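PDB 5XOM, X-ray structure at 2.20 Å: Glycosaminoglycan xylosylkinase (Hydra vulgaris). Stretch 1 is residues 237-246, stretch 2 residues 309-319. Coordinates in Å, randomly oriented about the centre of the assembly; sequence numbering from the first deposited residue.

Stretch 1 237-246: KWETDSHYCE
Stretch 2 (309-319) KSILSPLVQCC

A disulfide bolts these two stretches together: Cys 245 SG lies 2.0 Å from Cys 318 SG, with chi3 at 98°, close to the right angle that sulfur lone pairs favour. Residues 73 positions apart in sequence are thus joined covalently, and the CA atoms of Cys 245 and Cys 318 approach to 5.3 Å. Cys 245 is t (chi1 -171°), its CA-to-CB bond pointing toward the other stretch; Cys 318 is m (-66°) and points sideways. Both are buried.

The backbones are short helical pieces. Stretch 1 begins with a weakly bonded turn about 237-240, in which Lys 237 O accepts the amides of Thr 240 (N to O, 3.1 Å) and Asp 241 (N to O, 2.9 Å) as well as the Thr 240 hydroxyl (OG1 to Lys 237 O, 2.9 Å). A loop follows, where Asp 241 turns extended (phi/psi -72/151) and its OD1 accepts the amide of His 243 at 2.7 Å from N, so a short acidic side chain pins the turn before the helix that covers 244-246 and continues later in the chain. Stretch 2 runs as a 3-10 segment, 309-312, then a helix, 313-318, with Leu 312 at the N-cap position. Cys 319 leaves the helix with positive phi (47/51). Ser 313, m, bends its OG back to Ser 310 O at 2.9 Å, a local bond typical of serine's short hydroxyl.

The register runs from Trp 238 opposite Ser 313 (CA to CA 8.0 Å) to the disulfide, so the two stretches advance in the same general direction. At the first end the buried Trp 238 (chi1 56°, p; chi2 -93°) points its CA-to-CB bond toward stretch 2. Its ring meets small side chains: Ser 310 CB sits at the ring edge, 4.1 Å from CH2, and Ser 313 OG lies 3.3 Å from CZ3, obliquely. Serine's short side chain fills the space beside the broad indole, with Ser 310 and Ser 313 both pointing their CA-to-CB bonds toward stretch 1.

Between these ends lies Gln 317, which has the largest area covered, 105 Å² of the residue. Its extended side chain (chi1 -69°, m; chi2 -178°, t; chi3 -19°) carries the amide to stretch 1, where NE2 donates to Trp 238 O at 2.8 Å and 149°, the sole hydrogen bond across the contact. An amide suits this place because it offers both donor and acceptor: Gln 317 OE1 is hydrogen-bonded elsewhere in the structure and also lies 3.6 Å from Tyr 244 CB. Tyr 244 is t, with chi2 75°; its side-chain end leads away.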

ATOM      1  N   LYS A 237     -21.823  34.791  15.460  1.00 64.30           N
ATOM      2  CA  LYS A 237     -21.668  34.814  16.898  1.00 69.64           C
ATOM      3  C   LYS A 237     -20.214  34.639  17.265  1.00 70.54           C
ATOM      4  O   LYS A 237     -19.722  35.329  18.161  1.00 72.44           O
ATOM      5  CB  LYS A 237     -22.514  33.721  17.521  1.00 79.64           C
ATOM      6  CG  LYS A 237     -23.779  34.258  18.052  1.00 86.31           C
ATOM      7  CD  LYS A 237     -24.584  34.712  16.779  1.00 87.92           C
ATOM      8  CE  LYS A 237     -25.980  35.406  17.041  1.00 86.77           C
ATOM      9  NZ  LYS A 237     -26.628  36.614  17.706  1.00 91.63           N
ATOM     10  N   TRP A 238     -19.496  33.779  16.529  1.00 64.90           N
ATOM     11  CA  TRP A 238     -18.071  33.539  16.763  1.00 58.34           C
ATOM     12  C   TRP A 238     -17.193  34.742  16.406  1.00 57.93           C
ATOM     13  O   TRP A 238     -16.051  34.832  16.881  1.00 65.22           O
ATOM     14  CB  TRP A 238     -17.617  32.310  15.980  1.00 58.28           C
ATOM     15  CG  TRP A 238     -17.876  32.357  14.489  1.00 52.55           C
ATOM     16  CD1 TRP A 238     -18.978  31.876  13.825  1.00 53.97           C
ATOM     17  CD2 TRP A 238     -17.000  32.879  13.485  1.00 47.58           C
ATOM     18  NE1 TRP A 238     -18.835  32.072  12.470  1.00 49.95           N
ATOM     19  CE2 TRP A 238     -17.631  32.688  12.237  1.00 50.94           C
ATOM     20  CE3 TRP A 238     -15.747  33.493  13.521  1.00 45.68           C
ATOM     21  CZ2 TRP A 238     -17.043  33.093  11.032  1.00 53.99           C
ATOM     22  CZ3 TRP A 238     -15.164  33.893  12.324  1.00 41.73           C
ATOM     23  CH2 TRP A 238     -15.814  33.692  11.098  1.00 46.47           C
ATOM     24  N   GLU A 239     -17.691  35.664  15.582  1.00 59.63           N
ATOM     25  CA  GLU A 239     -16.932  36.867  15.273  1.00 66.77           C
ATOM     26  C   GLU A 239     -17.007  37.886  16.399  1.00 74.72           C
ATOM     27  O   GLU A 239     -16.102  38.719  16.527  1.00 78.82           O
ATOM     28  CB  GLU A 239     -17.437  37.514  13.977  1.00 66.86           C
ATOM     29  CG  GLU A 239     -17.556  36.579  12.784  1.00 70.15           C
ATOM     30  CD  GLU A 239     -17.827  37.325  11.486  1.00 77.19           C
ATOM     31  OE1 GLU A 239     -17.090  38.288  11.186  1.00 81.45           O
ATOM     32  OE2 GLU A 239     -18.780  36.955  10.766  1.00 78.23           O
ATOM     33  N   THR A 240     -18.053  37.816  17.227  1.00 78.27           N
ATOM     34  CA  THR A 240     -18.300  38.785  18.290  1.00 79.59           C
ATOM     35  C   THR A 240     -17.812  38.272  19.640  1.00 86.06           C
ATOM     36  O   THR A 240     -17.034  38.939  20.332  1.00 86.64           O
ATOM     37  CB  THR A 240     -19.805  39.071  18.395  1.00 73.94           C
ATOM     38  OG1 THR A 240     -20.445  37.982  19.075  1.00 73.70           O
ATOM     39  CG2 THR A 240     -20.415  39.155  17.009  1.00 68.84           C
ATOM     40  N   ASP A 241     -18.291  37.095  20.036  1.00 86.32           N
ATOM     41  CA  ASP A 241     -17.814  36.415  21.227  1.00 83.99           C
ATOM     42  C   ASP A 241     -16.413  35.862  20.994  1.00 87.03           C
ATOM     43  O   ASP A 241     -16.033  35.513  19.872  1.00 89.61           O
ATOM     44  CB  ASP A 241     -18.782  35.295  21.610  1.00 79.52           C
ATOM     45  CG  ASP A 241     -18.479  34.689  22.973  1.00 78.68           C
ATOM     46  OD1 ASP A 241     -17.453  35.049  23.582  1.00 80.27           O
ATOM     47  OD2 ASP A 241     -19.275  33.838  23.430  1.00 75.36           O
ATOM     48  N   SER A 242     -15.647  35.768  22.076  1.00 89.39           N
ATOM     49  CA  SER A 242     -14.307  35.208  22.026  1.00 87.49           C
ATOM     50  C   SER A 242     -14.165  33.952  22.867  1.00 86.02           C
ATOM     51  O   SER A 242     -13.171  33.234  22.715  1.00 84.13           O
ATOM     52  CB  SER A 242     -13.279  36.257  22.504  1.00 88.14           C
ATOM     53  OG  SER A 242     -11.975  35.923  22.065  1.00 86.31           O
ATOM     54  N   HIS A 243     -15.137  33.662  23.732  1.00 81.26           N
ATOM     55  CA  HIS A 243     -15.250  32.386  24.425  1.00 80.66           C
ATOM     56  C   HIS A 243     -16.257  31.463  23.741  1.00 73.17           C
ATOM     57  O   HIS A 243     -16.873  30.612  24.391  1.00 75.87           O
ATOM     58  CB  HIS A 243     -15.630  32.635  25.885  1.00 87.83           C
ATOM     59  CG  HIS A 243     -14.739  33.627  26.570  1.00 92.35           C
ATOM     60  ND1 HIS A 243     -13.859  33.276  27.571  1.00 95.56           N
ATOM     61  CD2 HIS A 243     -14.588  34.962  26.387  1.00 90.56           C
ATOM     62  CE1 HIS A 243     -13.206  34.350  27.977  1.00 95.17           C
ATOM     63  NE2 HIS A 243     -13.630  35.386  27.274  1.00 91.72           N
ATOM     64  N   TYR A 244     -16.430  31.637  22.428  1.00 66.38           N
ATOM     65  CA  TYR A 244     -17.456  30.928  21.669  1.00 58.85           C
ATOM     66  C   TYR A 244     -17.275  29.412  21.700  1.00 56.53           C
ATOM     67  O   TYR A 244     -18.269  28.677  21.706  1.00 58.56           O
ATOM     68  CB  TYR A 244     -17.444  31.419  20.222  1.00 60.59           C
ATOM     69  CG  TYR A 244     -18.427  30.719  19.314  1.00 56.98           C
ATOM     70  CD1 TYR A 244     -19.786  30.998  19.387  1.00 52.81           C
ATOM     71  CD2 TYR A 244     -17.999  29.762  18.402  1.00 58.31           C
ATOM     72  CE1 TYR A 244     -20.691  30.362  18.559  1.00 55.05           C
ATOM     73  CE2 TYR A 244     -18.897  29.117  17.569  1.00 56.75           C
ATOM     74  CZ  TYR A 244     -20.241  29.417  17.654  1.00 56.62           C
ATOM     75  OH  TYR A 244     -21.134  28.774  16.827  1.00 49.78           O
ATOM     76  N   CYS A 245     -16.028  28.921  21.706  1.00 51.66           N
ATOM     77  CA  CYS A 245     -15.815  27.472  21.718  1.00 53.23           C
ATOM     78  C   CYS A 245     -16.396  26.847  22.978  1.00 56.70           C
ATOM     79  O   CYS A 245     -16.957  25.745  22.932  1.00 50.87           O
ATOM     80  CB  CYS A 245     -14.327  27.139  21.599  1.00 57.54           C
ATOM     81  SG  CYS A 245     -13.966  25.366  21.338  1.00 63.56           S
ATOM     82  N   GLU A 246     -16.262  27.534  24.114  1.00 62.92           N
ATOM     83  CA  GLU A 246     -16.857  27.067  25.362  1.00 65.71           C
ATOM     84  C   GLU A 246     -18.345  26.782  25.197  1.00 58.18           C
ATOM     85  O   GLU A 246     -18.877  25.840  25.791  1.00 62.44           O
ATOM     86  CB  GLU A 246     -16.621  28.116  26.448  1.00 75.41           C
ATOM     87  CG  GLU A 246     -15.149  28.351  26.761  1.00 84.51           C
ATOM     88  CD  GLU A 246     -14.926  29.539  27.683  1.00 95.76           C
ATOM     89  OE1 GLU A 246     -15.867  29.924  28.410  1.00 96.38           O
ATOM     90  OE2 GLU A 246     -13.793  30.070  27.701  1.00 99.57           O
ATOM     91  N   LYS A 309      -7.539  34.611   7.990  1.00 34.19           N
ATOM     92  CA  LYS A 309      -7.301  33.956   9.275  1.00 38.76           C
ATOM     93  C   LYS A 309      -8.592  33.565   9.978  1.00 37.89           C
ATOM     94  O   LYS A 309      -8.561  32.690  10.842  1.00 40.68           O
ATOM     95  CB  LYS A 309      -6.450  34.856  10.163  1.00 44.04           C
ATOM     96  CG  LYS A 309      -4.998  34.963   9.717  1.00 44.49           C
ATOM     97  CD  LYS A 309      -4.207  35.865  10.646  1.00 55.12           C
ATOM     98  CE  LYS A 309      -2.758  35.973  10.203  1.00 59.09           C
ATOM     99  NZ  LYS A 309      -1.960  36.926  11.038  1.00 60.32           N
ATOM    100  N   SER A 310      -9.722  34.188   9.626  1.00 30.59           N
ATOM    101  CA  SER A 310     -10.991  33.782  10.223  1.00 34.78           C
ATOM    102  C   SER A 310     -11.311  32.314   9.961  1.00 38.76           C
ATOM    103  O   SER A 310     -12.079  31.715  10.722  1.00 37.26           O
ATOM    104  CB  SER A 310     -12.131  34.659   9.702  1.00 31.05           C
ATOM    105  OG  SER A 310     -12.278  34.524   8.295  1.00 35.90           O
ATOM    106  N   ILE A 311     -10.756  31.726   8.897  1.00 33.37           N
ATOM    107  CA  ILE A 311     -10.979  30.303   8.640  1.00 32.68           C
ATOM    108  C   ILE A 311     -10.437  29.457   9.785  1.00 35.85           C
ATOM    109  O   ILE A 311     -11.003  28.406  10.119  1.00 32.85           O
ATOM    110  CB  ILE A 311     -10.347  29.905   7.293  1.00 29.71           C
ATOM    111  CG1 ILE A 311     -10.917  30.771   6.160  1.00 25.69           C
ATOM    112  CG2 ILE A 311     -10.565  28.423   7.021  1.00 25.12           C
ATOM    113  CD1 ILE A 311     -10.258  30.519   4.781  1.00 25.11           C
ATOM    114  N   LEU A 312      -9.357  29.912  10.428  1.00 37.83           N
ATOM    115  CA  LEU A 312      -8.727  29.182  11.520  1.00 39.14           C
ATOM    116  C   LEU A 312      -9.449  29.353  12.851  1.00 39.45           C
ATOM    117  O   LEU A 312      -8.930  28.889  13.868  1.00 40.01           O
ATOM    118  CB  LEU A 312      -7.272  29.636  11.691  1.00 32.90           C
ATOM    119  CG  LEU A 312      -6.191  29.073  10.778  1.00 39.11           C
ATOM    120  CD1 LEU A 312      -4.884  29.772  11.098  1.00 39.16           C
ATOM    121  CD2 LEU A 312      -6.062  27.553  10.916  1.00 41.16           C
ATOM    122  N   SER A 313     -10.617  29.999  12.866  1.00 40.28           N
ATOM    123  CA  SER A 313     -11.322  30.269  14.118  1.00 41.98           C
ATOM    124  C   SER A 313     -11.513  29.051  15.016  1.00 44.56           C
ATOM    125  O   SER A 313     -11.342  29.199  16.239  1.00 44.02           O
ATOM    126  CB  SER A 313     -12.682  30.913  13.821  1.00 44.61           C
ATOM    127  OG  SER A 313     -12.539  32.293  13.553  1.00 51.40           O
ATOM    128  N   PRO A 314     -11.862  27.855  14.518  1.00 41.11           N
ATOM    129  CA  PRO A 314     -11.942  26.703  15.433  1.00 40.04           C
ATOM    130  C   PRO A 314     -10.647  26.453  16.183  1.00 44.17           C
ATOM    131  O   PRO A 314     -10.686  26.183  17.387  1.00 40.73           O
ATOM    132  CB  PRO A 314     -12.293  25.538  14.498  1.00 35.96           C
ATOM    133  CG  PRO A 314     -13.013  26.180  13.373  1.00 36.22           C
ATOM    134  CD  PRO A 314     -12.324  27.494  13.164  1.00 33.38           C
ATOM    135  N   LEU A 315      -9.492  26.566  15.518  1.00 36.69           N
ATOM    136  CA  LEU A 315      -8.238  26.363  16.232  1.00 37.60           C
ATOM    137  C   LEU A 315      -7.935  27.524  17.169  1.00 40.61           C
ATOM    138  O   LEU A 315      -7.540  27.309  18.320  1.00 42.63           O
ATOM    139  CB  LEU A 315      -7.083  26.161  15.245  1.00 31.86           C
ATOM    140  CG  LEU A 315      -5.702  26.092  15.898  1.00 40.97           C
ATOM    141  CD1 LEU A 315      -5.512  24.755  16.596  1.00 38.24           C
ATOM    142  CD2 LEU A 315      -4.621  26.314  14.852  1.00 30.33           C
ATOM    143  N   VAL A 316      -8.144  28.757  16.705  1.00 38.66           N
ATOM    144  CA  VAL A 316      -7.751  29.928  17.487  1.00 40.73           C
ATOM    145  C   VAL A 316      -8.621  30.073  18.732  1.00 42.54           C
ATOM    146  O   VAL A 316      -8.130  30.433  19.808  1.00 39.84           O
ATOM    147  CB  VAL A 316      -7.801  31.192  16.608  1.00 38.04           C
ATOM    148  CG1 VAL A 316      -7.610  32.442  17.448  1.00 39.96           C
ATOM    149  CG2 VAL A 316      -6.732  31.120  15.520  1.00 35.51           C
ATOM    150  N   GLN A 317      -9.921  29.798  18.609  1.00 42.36           N
ATOM    151  CA  GLN A 317     -10.811  29.979  19.748  1.00 44.00           C
ATOM    152  C   GLN A 317     -10.803  28.772  20.681  1.00 47.09           C
ATOM    153  O   GLN A 317     -10.920  28.935  21.899  1.00 52.99           O
ATOM    154  CB  GLN A 317     -12.229  30.294  19.263  1.00 41.90           C
ATOM    155  CG  GLN A 317     -12.345  31.679  18.617  1.00 43.94           C
ATOM    156  CD  GLN A 317     -13.753  32.013  18.169  1.00 52.98           C
ATOM    157  OE1 GLN A 317     -14.594  31.133  18.000  1.00 51.80           O
ATOM    158  NE2 GLN A 317     -14.029  33.300  17.989  1.00 58.20           N
ATOM    159  N   CYS A 318     -10.658  27.559  20.141  1.00 44.63           N
ATOM    160  CA  CYS A 318     -10.697  26.360  20.974  1.00 48.32           C
ATOM    161  C   CYS A 318      -9.349  26.015  21.595  1.00 47.77           C
ATOM    162  O   CYS A 318      -9.310  25.467  22.703  1.00 49.48           O
ATOM    163  CB  CYS A 318     -11.191  25.156  20.157  1.00 49.55           C
ATOM    164  SG  CYS A 318     -12.920  25.258  19.591  1.00 51.00           S
ATOM    165  N   CYS A 319      -8.247  26.338  20.916  1.00 42.58           N
ATOM    166  CA  CYS A 319      -6.902  25.971  21.361  1.00 41.99           C
ATOM    167  C   CYS A 319      -6.841  24.504  21.778  1.00 47.64           C
ATOM    168  O   CYS A 319      -6.428  24.156  22.886  1.00 44.92           O
ATOM    169  CB  CYS A 319      -6.414  26.895  22.474  1.00 48.61           C
ATOM    170  SG  CYS A 319      -5.824  28.488  21.836  1.00 55.95           S
TER